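Local coordinates for pyruvate carboxylase protein (Rhizobium etli, PDB 2QF7) that is a multidomain biotin-dependent carboxylase that joins biotin carboxylase, HMGL-like barrel, conserved carboxylase and biotin-carrier modules in one chain, four of which form the assembly, at residues Gln653-Gly658 with Glu684-Glu689; Asn883-Asp888 with Ala914-Pro919; Gly900-Met905 with Glu927-Met932; Lys977-Lys982 with Phe990-Tyr995. All blocks are in the same frame, centred on the assembly; numbering follows the deposited sequence. Where two conformers were deposited one is given.

The four contacts fall into two touching pairs. Contacts 2 and 3 alternate along the chain inside the conserved carboxylase range, with centres 12 Å apart; they merge where F886 CD1 meets M932 CE at 3.6 Å and F886 CZ meets V929 CG1 at 3.9 Å. Contact 1, on the closed eight-stranded barrel, lies 21 Å centre to centre from contact 4 and touches it through F990 CZ on G657 CA, at 3.5 Å. Contacts 1 and 3 are separated by about 22 Å between nearest atoms, and contacts 3 and 4 by about 19 Å. Strand 687-691 of contact 1 neighbours strand 725-727, which ends two residues before the carboxylated lysine K729.

Contact 1. Residues Gln653-Gly658 with Glu684-Glu689; sequences QAAKGG and ENKLCE
A small apolar contact at the edge of the eight-stranded barrel joins A655, near the end of helix 644-657, to E684 and K686, on the turn that leads into strand 687-691. Strand 661-665 and helix 675-683 lie between the two segments along the chain; the segments come closest at A655 and E684, whose CA atoms are 6.6 Å apart. The CB methyl of A655 points at the turn and rests on two aliphatic stems: A655 CB lies 3.8 Å from E684 CB and 3.9 Å from K686 CG. Both longer side chains leave the backbone with CG anti to the carbonyl carbon (chi1 -66° for E684 and -67° for K686) and bend again at chi2, which sets their methylene groups round the methyl. Beyond that bend the lysine runs out extended, and its ammonium forms a salt bridge with D660, just before strand 661-665. A water adds a lighter link: it lies 2.6 Å from A655 O, to which it probably donates, and accepts a weak bond from K686 NZ at 2.9 Å. Each segment also contains a Schellman motif, at G658 and at N685, where a helix ends and the chain turns back toward the barrel. From there strand 687-691 places E689 beside R663 and H756, its salt-bridge and hydrogen-bond partners. With no direct hydrogen bond between the segments, the charged residues contribute their hydrocarbon stems to the helix, while the directional hold on K686 comes chiefly from D660 and only secondarily from the bridging water.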
loop_
_atom_site.group_PDB
_atom_site.type_symbol
_atom_site.label_atom_id
_atom_site.label_comp_id
_atom_site.label_asym_id
_atom_site.label_seq_id
_atom_site.Cartn_x
_atom_site.Cartn_y
_atom_site.Cartn_z
ATOM N N GLN A 653 3.571 45.075 25.506
ATOM C CA GLN A 653 3.884 43.656 25.612
ATOM C C GLN A 653 5.247 43.324 24.997
ATOM O O GLN A 653 5.980 42.523 25.567
ATOM C CB GLN A 653 2.760 42.762 25.040
ATOM C CG GLN A 653 1.342 43.020 25.656
ATOM C CD GLN A 653 1.360 43.139 27.169
ATOM O OE1 GLN A 653 1.942 42.313 27.854
ATOM N NE2 GLN A 653 0.701 44.164 27.697
ATOM N N ALA A 654 5.589 43.926 23.858
ATOM C CA ALA A 654 6.880 43.659 23.186
ATOM C C ALA A 654 8.021 43.995 24.151
ATOM O O ALA A 654 8.954 43.234 24.293
ATOM C CB ALA A 654 7.001 44.456 21.926
ATOM N N ALA A 655 7.897 45.126 24.853
ATOM C CA ALA A 655 8.889 45.557 25.860
ATOM C C ALA A 655 8.984 44.554 27.008
ATOM O O ALA A 655 10.086 44.139 27.391
ATOM C CB ALA A 655 8.555 46.912 26.383
ATOM N N LYS A 656 7.840 44.144 27.534
ATOM C CA LYS A 656 7.835 43.140 28.581
ATOM C C LYS A 656 8.397 41.802 28.117
ATOM O O LYS A 656 9.005 41.061 28.898
ATOM C CB LYS A 656 6.419 42.902 29.092
ATOM C CG LYS A 656 5.880 43.948 30.008
ATOM C CD LYS A 656 4.455 43.540 30.402
ATOM N N GLY A 657 8.098 41.421 26.887
ATOM C CA GLY A 657 8.565 40.111 26.391
ATOM C C GLY A 657 10.055 39.986 26.116
ATOM O O GLY A 657 10.552 38.860 25.887
ATOM N N GLY A 658 10.757 41.130 26.023
ATOM C CA GLY A 658 12.238 41.112 25.909
ATOM C C GLY A 658 12.811 42.055 24.855
ATOM O O GLY A 658 14.025 42.094 24.663
ATOM N N GLU A 684 7.899 52.998 27.759
ATOM C CA GLU A 684 8.338 51.701 28.263
ATOM C C GLU A 684 9.813 51.730 28.618
ATOM O O GLU A 684 10.367 50.711 28.999
ATOM C CB GLU A 684 8.100 50.610 27.190
ATOM C CG GLU A 684 6.600 50.375 26.888
ATOM C CD GLU A 684 5.811 50.107 28.152
ATOM O OE1 GLU A 684 6.338 49.429 29.077
ATOM O OE2 GLU A 684 4.666 50.587 28.226
ATOM N N ASN A 685 10.422 52.896 28.436
ATOM C CA ASN A 685 11.854 53.143 28.644
ATOM C C ASN A 685 12.748 52.198 27.876
ATOM O O ASN A 685 13.777 51.713 28.353
ATOM C CB ASN A 685 12.234 53.231 30.124
ATOM C CG ASN A 685 11.843 54.551 30.726
ATOM O OD1 ASN A 685 10.909 54.622 31.522
ATOM N ND2 ASN A 685 12.534 55.626 30.319
ATOM N N LYS A 686 12.367 51.984 26.623
ATOM C CA LYS A 686 13.156 51.119 25.731
ATOM C C LYS A 686 13.725 52.067 24.683
ATOM O O LYS A 686 13.379 53.261 24.697
ATOM C CB LYS A 686 12.294 49.974 25.163
ATOM C CG LYS A 686 11.835 48.967 26.237
ATOM C CD LYS A 686 13.110 48.399 26.966
ATOM C CE LYS A 686 12.889 47.368 28.148
ATOM N NZ LYS A 686 14.332 46.627 28.228
ATOM N N LEU A 687 14.596 51.562 23.810
ATOM C CA LEU A 687 15.216 52.411 22.796
ATOM C C LEU A 687 14.290 52.594 21.604
ATOM O O LEU A 687 13.868 51.618 21.002
ATOM C CB LEU A 687 16.521 51.777 22.272
ATOM C CG LEU A 687 17.727 51.840 23.238
ATOM C CD1 LEU A 687 18.766 50.801 22.818
ATOM C CD2 LEU A 687 18.324 53.320 23.229
ATOM N N CYS A 688 14.145 53.845 21.190
ATOM C CA CYS A 688 13.330 54.228 20.074
ATOM C C CYS A 688 14.273 54.646 18.950
ATOM O O CYS A 688 14.895 55.714 19.015
ATOM C CB CYS A 688 12.428 55.412 20.484
ATOM S SG CYS A 688 11.472 55.956 19.019
ATOM N N GLU A 689 14.406 53.777 17.956
ATOM C CA GLU A 689 15.263 54.005 16.846
ATOM C C GLU A 689 14.345 54.338 15.704
ATOM O O GLU A 689 13.726 53.461 15.127
ATOM C CB GLU A 689 16.133 52.782 16.531
ATOM C CG GLU A 689 16.930 52.982 15.226
ATOM C CD GLU A 689 18.018 51.959 15.008
ATOM O OE1 GLU A 689 18.928 51.857 15.858
ATOM O OE2 GLU A 689 17.961 51.250 13.983
HETATM O O HOH W 1 12.672 44.356 27.420
#

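Contact 2. Residues Asn883-Asp888 with Ala914-Pro919; sequences NQMFGD and ADVVSP
Apolar packing alone joins the two helix ends, with M885 reaching across to V916 and V917. Its CG stands anti to the backbone N (chi1 177°) and chi2 is also extended, so the chain runs straight out before turning at chi3. The sulfur meets V916 crosswise, M885 SD lying 3.5 Å from V916 CG1, whereas V917 slides past in the opposite direction, with its CG1 3.9 Å from M885 SD. The terminal methyl leans back over the rim of one face of the F886 ring. L948 of helix 946-953 packs on M885, F886, V916 and V917 alike.

Hydrogen bonds serve each segment separately. N883 ND2 donates to D888 OD1 at 3.0 Å (162° at the hydrogen), in the plane of its amide but from above that of the carboxylate. D888 N returns to N883 O at 2.8 Å, part of the Schellman motif at G887. K705, in the HMGL-like range, bonds the carbonyls of G887 and D888, and K951 those of V916 and S918.

Two helix C-terminal ends, one of them closed by a Schellman turn, thus meet through a methionine in a helical part of the conserved carboxylase range, where helices 872-885, 895-909, 913-917 and 946-953 pack together.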
loop_
_atom_site.group_PDB
_atom_site.type_symbol
_atom_site.label_atom_id
_atom_site.label_comp_id
_atom_site.label_asym_id
_atom_site.label_seq_id
_atom_site.Cartn_x
_atom_site.Cartn_y
_atom_site.Cartn_z
ATOM N N ASN A 883 5.419 53.706 -9.812
ATOM C CA ASN A 883 5.983 54.549 -8.763
ATOM C C ASN A 883 5.900 56.054 -9.108
ATOM O O ASN A 883 5.438 56.871 -8.298
ATOM C CB ASN A 883 7.459 54.179 -8.496
ATOM C CG ASN A 883 8.098 55.160 -7.541
ATOM O OD1 ASN A 883 7.628 55.302 -6.404
ATOM N ND2 ASN A 883 9.134 55.869 -7.990
ATOM N N GLN A 884 6.296 56.416 -10.334
ATOM C CA GLN A 884 6.242 57.817 -10.759
ATOM C C GLN A 884 4.793 58.299 -10.878
ATOM O O GLN A 884 4.471 59.443 -10.535
ATOM C CB GLN A 884 6.962 58.033 -12.110
ATOM C CG GLN A 884 8.520 57.898 -12.074
ATOM C CD GLN A 884 9.224 58.889 -11.136
ATOM O OE1 GLN A 884 8.745 60.006 -10.883
ATOM N NE2 GLN A 884 10.359 58.463 -10.595
ATOM N N MET A 885 3.915 57.431 -11.365
ATOM C CA MET A 885 2.474 57.739 -11.457
ATOM C C MET A 885 1.845 58.116 -10.099
ATOM O O MET A 885 1.000 59.015 -10.026
ATOM C CB MET A 885 1.716 56.571 -12.095
ATOM C CG MET A 885 0.211 56.797 -12.158
ATOM S SD MET A 885 -0.616 55.385 -12.885
ATOM C CE MET A 885 -0.536 54.254 -11.515
ATOM N N PHE A 886 2.238 57.400 -9.046
ATOM C CA PHE A 886 1.820 57.677 -7.663
ATOM C C PHE A 886 2.488 58.921 -7.077
ATOM O O PHE A 886 2.153 59.341 -5.964
ATOM C CB PHE A 886 2.100 56.453 -6.768
ATOM C CG PHE A 886 1.193 55.278 -7.037
ATOM C CD1 PHE A 886 -0.193 55.429 -6.968
ATOM C CD2 PHE A 886 1.717 54.011 -7.319
ATOM C CE1 PHE A 886 -1.055 54.360 -7.215
ATOM C CE2 PHE A 886 0.874 52.920 -7.538
ATOM C CZ PHE A 886 -0.541 53.116 -7.497
ATOM N N GLY A 887 3.409 59.530 -7.831
ATOM C CA GLY A 887 4.034 60.787 -7.414
ATOM C C GLY A 887 5.487 60.616 -6.981
ATOM O O GLY A 887 6.119 61.608 -6.543
ATOM N N ASP A 888 6.022 59.388 -7.132
ATOM C CA ASP A 888 7.380 59.007 -6.718
ATOM C C ASP A 888 7.413 58.883 -5.195
ATOM O O ASP A 888 7.583 59.869 -4.464
ATOM C CB ASP A 888 8.472 59.966 -7.264
ATOM C CG ASP A 888 9.886 59.409 -7.079
ATOM O OD1 ASP A 888 10.030 58.273 -6.527
ATOM O OD2 ASP A 888 10.854 60.110 -7.475
ATOM N N ALA A 914 -0.499 56.460 -18.988
ATOM C CA ALA A 914 -1.505 57.296 -19.642
ATOM C C ALA A 914 -2.881 56.626 -19.698
ATOM O O ALA A 914 -3.898 57.276 -19.456
ATOM C CB ALA A 914 -1.060 57.690 -21.029
ATOM N N ASP A 915 -2.913 55.337 -20.044
ATOM C CA ASP A 915 -4.143 54.554 -20.009
ATOM C C ASP A 915 -4.712 54.559 -18.594
ATOM O O ASP A 915 -5.901 54.762 -18.399
ATOM C CB ASP A 915 -3.880 53.078 -20.344
ATOM C CG ASP A 915 -3.580 52.831 -21.814
ATOM O OD1 ASP A 915 -3.966 53.651 -22.649
ATOM O OD2 ASP A 915 -2.952 51.789 -22.110
ATOM N N VAL A 916 -3.868 54.255 -17.620
ATOM C CA VAL A 916 -4.302 54.197 -16.213
ATOM C C VAL A 916 -4.971 55.512 -15.771
ATOM O O VAL A 916 -6.024 55.480 -15.145
ATOM C CB VAL A 916 -3.154 53.789 -15.256
ATOM C CG1 VAL A 916 -3.617 53.755 -13.794
ATOM C CG2 VAL A 916 -2.589 52.380 -15.615
ATOM N N VAL A 917 -4.399 56.663 -16.118
ATOM C CA VAL A 917 -4.937 57.933 -15.593
ATOM C C VAL A 917 -6.023 58.592 -16.464
ATOM O O VAL A 917 -6.786 59.452 -15.979
ATOM C CB VAL A 917 -3.805 58.934 -15.211
ATOM C CG1 VAL A 917 -2.823 58.265 -14.261
ATOM C CG2 VAL A 917 -3.068 59.443 -16.440
ATOM N N SER A 918 -6.132 58.167 -17.726
ATOM C CA SER A 918 -7.011 58.806 -18.690
ATOM C C SER A 918 -8.484 58.778 -18.286
ATOM O O SER A 918 -8.958 57.757 -17.778
ATOM C CB SER A 918 -6.865 58.147 -20.057
ATOM O OG SER A 918 -7.927 57.241 -20.293
ATOM N N PRO A 919 -9.221 59.893 -18.541
ATOM C CA PRO A 919 -10.665 59.915 -18.305
ATOM C C PRO A 919 -11.477 58.980 -19.201
ATOM O O PRO A 919 -12.654 58.764 -18.921
ATOM C CB PRO A 919 -11.058 61.375 -18.597
ATOM C CG PRO A 919 -9.981 61.913 -19.476
ATOM C CD PRO A 919 -8.720 61.200 -19.015
#

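Contact 3. Residues Gly900-Met905 with Glu927-Met932; sequences GDMALM and ESVVSM
Helix 895-909 passes the first turn of helix 927-934, with D901 facing S928 and M902 facing V929; the respective CA pairs are 7.3 and 7.0 Å apart. Both segments are helical throughout, and since helix 927-934 starts at E927, it is an N-terminal end that meets the flank of the other helix. At the polar side S928 OG donates a 2.6 Å hydrogen bond to D901 OD2, which accepts it through the lone pair turned away from the other carboxylate oxygen. The serine hydroxyl is brought there by a chi1 of 62°, which tucks OG between its own backbone N and carbonyl carbon. A water closes the same junction: it donates to D901 OD2 at 3.0 Å and accepts from S928 N, also at 3.0 Å, an amide in the first turn with no helical carbonyl before it to bond. K897, one turn earlier than D901, makes a salt bridge to the same OD2. Deeper in, M902 crosses V929 at about a right angle, its chain bent at both chi2 and chi3. M902 SD lies 3.9 Å from V929 CG2, although the methionine was modelled in two conformers and the sulfur position is correspondingly less certain. Behind it M902 packs on A882 and M885 of helix 872-885. One carboxylate oxygen therefore gathers a hydroxyl, a water and an ammonium group beside the amino end of a helix, surroundings that would probably favour its negative charge, while the apolar half of the contact adds no directional bonds.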
loop_
_atom_site.group_PDB
_atom_site.type_symbol
_atom_site.label_atom_id
_atom_site.label_comp_id
_atom_site.label_asym_id
_atom_site.label_seq_id
_atom_site.Cartn_x
_atom_site.Cartn_y
_atom_site.Cartn_z
ATOM N N GLY A 900 3.377 47.060 -6.464
ATOM C CA GLY A 900 3.433 45.723 -7.066
ATOM C C GLY A 900 2.123 45.336 -7.726
ATOM O O GLY A 900 2.096 44.886 -8.890
ATOM N N ASP A 901 1.028 45.518 -7.002
ATOM C CA ASP A 901 -0.317 45.221 -7.532
ATOM C C ASP A 901 -0.587 46.041 -8.772
ATOM O O ASP A 901 -1.159 45.563 -9.771
ATOM C CB ASP A 901 -1.374 45.543 -6.468
ATOM C CG ASP A 901 -1.411 44.514 -5.370
ATOM O OD1 ASP A 901 -0.772 43.452 -5.561
ATOM O OD2 ASP A 901 -2.044 44.762 -4.310
ATOM N N MET A 902 -0.208 47.310 -8.725
ATOM C CA MET A 902 -0.457 48.189 -9.864
ATOM C C MET A 902 0.312 47.738 -11.104
ATOM O O MET A 902 -0.240 47.704 -12.195
ATOM C CB MET A 902 -0.074 49.627 -9.521
ATOM C CG MET A 902 -0.640 50.668 -10.476
ATOM S SD MET A 902 -2.449 50.817 -10.453
ATOM C CE MET A 902 -2.891 50.244 -12.111
ATOM N N ALA A 903 1.600 47.436 -10.917
ATOM C CA ALA A 903 2.495 46.950 -11.982
ATOM C C ALA A 903 1.992 45.655 -12.621
ATOM O O ALA A 903 2.036 45.522 -13.816
ATOM C CB ALA A 903 3.888 46.735 -11.436
ATOM N N LEU A 904 1.600 44.684 -11.795
ATOM C CA LEU A 904 1.011 43.435 -12.313
ATOM C C LEU A 904 -0.204 43.663 -13.143
ATOM O O LEU A 904 -0.362 43.052 -14.210
ATOM C CB LEU A 904 0.712 42.434 -11.177
ATOM C CG LEU A 904 1.912 41.920 -10.370
ATOM C CD1 LEU A 904 1.393 41.211 -9.099
ATOM C CD2 LEU A 904 2.820 40.996 -11.183
ATOM N N MET A 905 -1.079 44.574 -12.709
ATOM C CA MET A 905 -2.259 44.881 -13.511
ATOM C C MET A 905 -1.921 45.582 -14.809
ATOM O O MET A 905 -2.525 45.345 -15.875
ATOM C CB MET A 905 -3.224 45.775 -12.722
ATOM C CG MET A 905 -4.317 46.312 -13.607
ATOM S SD MET A 905 -5.592 47.169 -12.683
ATOM C CE MET A 905 -6.171 45.746 -11.697
ATOM N N GLU A 927 -7.594 46.740 -5.073
ATOM C CA GLU A 927 -8.084 47.194 -3.750
ATOM C C GLU A 927 -7.019 47.921 -2.957
ATOM O O GLU A 927 -7.299 48.861 -2.178
ATOM C CB GLU A 927 -8.513 45.968 -2.918
ATOM C CG GLU A 927 -9.411 46.244 -1.689
ATOM C CD GLU A 927 -8.663 46.620 -0.400
ATOM O OE1 GLU A 927 -7.457 46.284 -0.242
ATOM O OE2 GLU A 927 -9.309 47.255 0.476
ATOM N N SER A 928 -5.776 47.435 -3.083
ATOM C CA SER A 928 -4.672 48.019 -2.351
ATOM C C SER A 928 -4.405 49.444 -2.842
ATOM O O SER A 928 -4.006 50.303 -2.066
ATOM C CB SER A 928 -3.391 47.168 -2.481
ATOM O OG SER A 928 -3.010 47.129 -3.843
ATOM N N VAL A 929 -4.588 49.663 -4.126
ATOM C CA VAL A 929 -4.419 50.965 -4.754
ATOM C C VAL A 929 -5.519 51.931 -4.342
ATOM O O VAL A 929 -5.225 53.083 -3.975
ATOM C CB VAL A 929 -4.326 50.826 -6.293
ATOM C CG1 VAL A 929 -4.300 52.192 -6.968
ATOM C CG2 VAL A 929 -3.048 49.984 -6.639
ATOM N N VAL A 930 -6.768 51.455 -4.386
ATOM C CA VAL A 930 -7.910 52.266 -3.963
ATOM C C VAL A 930 -7.694 52.702 -2.515
ATOM O O VAL A 930 -7.839 53.867 -2.214
ATOM C CB VAL A 930 -9.279 51.541 -4.127
ATOM C CG1 VAL A 930 -10.451 52.449 -3.627
ATOM C CG2 VAL A 930 -9.494 51.140 -5.591
ATOM N N SER A 931 -7.329 51.757 -1.653
ATOM C CA SER A 931 -7.160 52.019 -0.228
ATOM C C SER A 931 -6.016 53.001 0.050
ATOM O O SER A 931 -6.139 53.869 0.909
ATOM C CB SER A 931 -6.947 50.692 0.495
ATOM O OG SER A 931 -6.448 50.893 1.789
ATOM N N MET A 932 -4.891 52.848 -0.661
ATOM C CA MET A 932 -3.784 53.792 -0.545
ATOM C C MET A 932 -4.187 55.214 -0.967
ATOM O O MET A 932 -3.892 56.189 -0.261
ATOM C CB MET A 932 -2.576 53.337 -1.384
ATOM C CG MET A 932 -1.385 54.248 -1.170
ATOM S SD MET A 932 0.138 53.645 -1.877
ATOM C CE MET A 932 -0.197 54.091 -3.573
HETATM O O HOH W 2 -5.023 44.688 -4.033
#

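Contact 4. Residues Lys977-Lys982 with Phe990-Tyr995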
loop_
_atom_site.group_PDB
_atom_site.type_symbol
_atom_site.label_atom_id
_atom_site.label_comp_id
_atom_site.label_asym_id
_atom_site.label_seq_id
_atom_site.Cartn_x
_atom_site.Cartn_y
_atom_site.Cartn_z
ATOM N N LYS A 977 -12.560 39.052 26.443
ATOM C CA LYS A 977 -13.602 38.057 26.726
ATOM C C LYS A 977 -13.994 37.252 25.464
ATOM O O LYS A 977 -14.273 36.070 25.558
ATOM C CB LYS A 977 -14.826 38.719 27.367
ATOM C CG LYS A 977 -14.552 39.300 28.766
ATOM C CD LYS A 977 -15.824 39.912 29.396
ATOM N N VAL A 978 -13.960 37.880 24.285
ATOM C CA VAL A 978 -14.237 37.175 23.031
ATOM C C VAL A 978 -13.254 36.015 22.767
ATOM O O VAL A 978 -13.683 34.872 22.509
ATOM C CB VAL A 978 -14.228 38.130 21.813
ATOM C CG1 VAL A 978 -14.295 37.337 20.537
ATOM C CG2 VAL A 978 -15.390 39.136 21.886
ATOM N N ILE A 979 -11.946 36.293 22.820
ATOM C CA ILE A 979 -10.967 35.226 22.599
ATOM C C ILE A 979 -10.981 34.195 23.739
ATOM O O ILE A 979 -10.872 32.991 23.496
ATOM C CB ILE A 979 -9.531 35.744 22.289
ATOM C CG1 ILE A 979 -8.609 34.598 21.814
ATOM C CG2 ILE A 979 -8.916 36.506 23.493
ATOM C CD1 ILE A 979 -9.104 33.808 20.596
ATOM N N GLU A 980 -11.127 34.661 24.971
ATOM C CA GLU A 980 -11.189 33.755 26.107
ATOM C C GLU A 980 -12.393 32.798 26.049
ATOM O O GLU A 980 -12.240 31.598 26.293
ATOM C CB GLU A 980 -11.060 34.531 27.431
ATOM C CG GLU A 980 -9.624 35.022 27.624
ATOM C CD GLU A 980 -9.369 35.791 28.922
ATOM O OE1 GLU A 980 -10.342 36.157 29.617
ATOM O OE2 GLU A 980 -8.176 36.012 29.255
ATOM N N LYS A 981 -13.573 33.308 25.688
ATOM C CA LYS A 981 -14.729 32.444 25.451
ATOM C C LYS A 981 -14.483 31.414 24.341
ATOM O O LYS A 981 -14.788 30.231 24.514
ATOM C CB LYS A 981 -15.989 33.271 25.147
ATOM N N LYS A 982 -13.937 31.868 23.212
ATOM C CA LYS A 982 -13.680 31.008 22.063
ATOM C C LYS A 982 -12.713 29.862 22.428
ATOM O O LYS A 982 -12.968 28.687 22.117
ATOM C CB LYS A 982 -13.148 31.837 20.879
ATOM C CG LYS A 982 -12.567 31.036 19.714
ATOM C CD LYS A 982 -13.641 30.513 18.742
ATOM N N PHE A 990 0.289 38.292 26.524
ATOM C CA PHE A 990 1.038 38.148 25.257
ATOM C C PHE A 990 0.138 37.530 24.186
ATOM O O PHE A 990 0.121 37.967 23.017
ATOM C CB PHE A 990 2.278 37.237 25.417
ATOM C CG PHE A 990 3.403 37.831 26.246
ATOM C CD1 PHE A 990 3.483 39.201 26.497
ATOM C CD2 PHE A 990 4.443 37.005 26.705
ATOM C CE1 PHE A 990 4.539 39.763 27.256
ATOM C CE2 PHE A 990 5.526 37.548 27.453
ATOM C CZ PHE A 990 5.552 38.939 27.744
ATOM N N GLU A 991 -0.581 36.483 24.569
ATOM C CA GLU A 991 -1.557 35.856 23.674
ATOM C C GLU A 991 -2.616 36.865 23.242
ATOM O O GLU A 991 -3.062 36.871 22.096
ATOM C CB GLU A 991 -2.237 34.678 24.377
ATOM C CG GLU A 991 -1.346 33.448 24.487
ATOM C CD GLU A 991 -2.095 32.291 25.107
ATOM O OE1 GLU A 991 -2.633 32.442 26.226
ATOM O OE2 GLU A 991 -2.203 31.231 24.439
ATOM N N PHE A 992 -3.070 37.700 24.178
ATOM C CA PHE A 992 -4.050 38.725 23.828
ATOM C C PHE A 992 -3.461 39.719 22.796
ATOM O O PHE A 992 -4.154 40.084 21.846
ATOM C CB PHE A 992 -4.573 39.429 25.073
ATOM C CG PHE A 992 -5.628 40.474 24.795
ATOM C CD1 PHE A 992 -6.706 40.202 23.947
ATOM C CD2 PHE A 992 -5.542 41.721 25.382
ATOM C CE1 PHE A 992 -7.701 41.163 23.689
ATOM C CE2 PHE A 992 -6.532 42.697 25.154
ATOM C CZ PHE A 992 -7.604 42.417 24.290
ATOM N N ALA A 993 -2.214 40.155 22.986
ATOM C CA ALA A 993 -1.546 40.969 21.969
ATOM C C ALA A 993 -1.489 40.282 20.572
ATOM O O ALA A 993 -1.651 40.951 19.531
ATOM C CB ALA A 993 -0.123 41.371 22.427
ATOM N N SER A 994 -1.214 38.970 20.560
ATOM C CA SER A 994 -1.218 38.159 19.325
ATOM C C SER A 994 -2.618 38.195 18.656
ATOM O O SER A 994 -2.745 38.449 17.461
ATOM C CB SER A 994 -0.806 36.723 19.671
ATOM O OG SER A 994 0.594 36.688 19.989
ATOM N N TYR A 995 -3.659 37.986 19.451
ATOM C CA TYR A 995 -5.035 38.021 18.979
ATOM C C TYR A 995 -5.453 39.413 18.419
ATOM O O TYR A 995 -6.145 39.474 17.399
ATOM C CB TYR A 995 -5.953 37.593 20.104
ATOM C CG TYR A 995 -7.413 37.729 19.784
ATOM C CD1 TYR A 995 -8.028 36.868 18.863
ATOM C CD2 TYR A 995 -8.187 38.712 20.406
ATOM C CE1 TYR A 995 -9.391 36.989 18.568
ATOM C CE2 TYR A 995 -9.550 38.836 20.125
ATOM C CZ TYR A 995 -10.142 37.971 19.201
ATOM O OH TYR A 995 -11.473 38.086 18.916
#
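I979 sits over one face of the Y995 ring where helix 972-983 and the following helix 989-997 meet at a steep angle. The short axes run 104° apart in direction and approach to 10.8 Å, a gap filled by side chains. The tight part is a CH-pi contact: I979 CB sits 3.6 Å from the centroid of the Y995 ring, only 4° off the ring normal. Its branches spread over the same face, CG1 and CD1 toward the CD1 side of the ring and CG2 toward CD2, and I979 CD1 reaches Y995 CD1 at 3.7 Å. With CG1 anti to the backbone N, the isoleucine presents its branch point to the aromatic surface. F1002 and T1003 of helix 999-1012 pack on I979 as well.

Away from this centre the contact thins to single atoms. I979 CG2 meets F992 CD1 obliquely at 4.3 Å, and F992 itself stands edge-to-face with Y649 of the barrel helix 644-657. On the solvent side, exposed V978 crosses the tyrosine at about a right angle and touches only its phenol end, though V978 CG1 comes within 3.3 Å of Y995 OH.

No hydrogen bond spans the two segments. Between them the attraction is dispersion and CH-pi, the branched isoleucine matching the flat ring over a broad area, while E980 bonds to V987 and E991 to R985 and S988 of the linking residues.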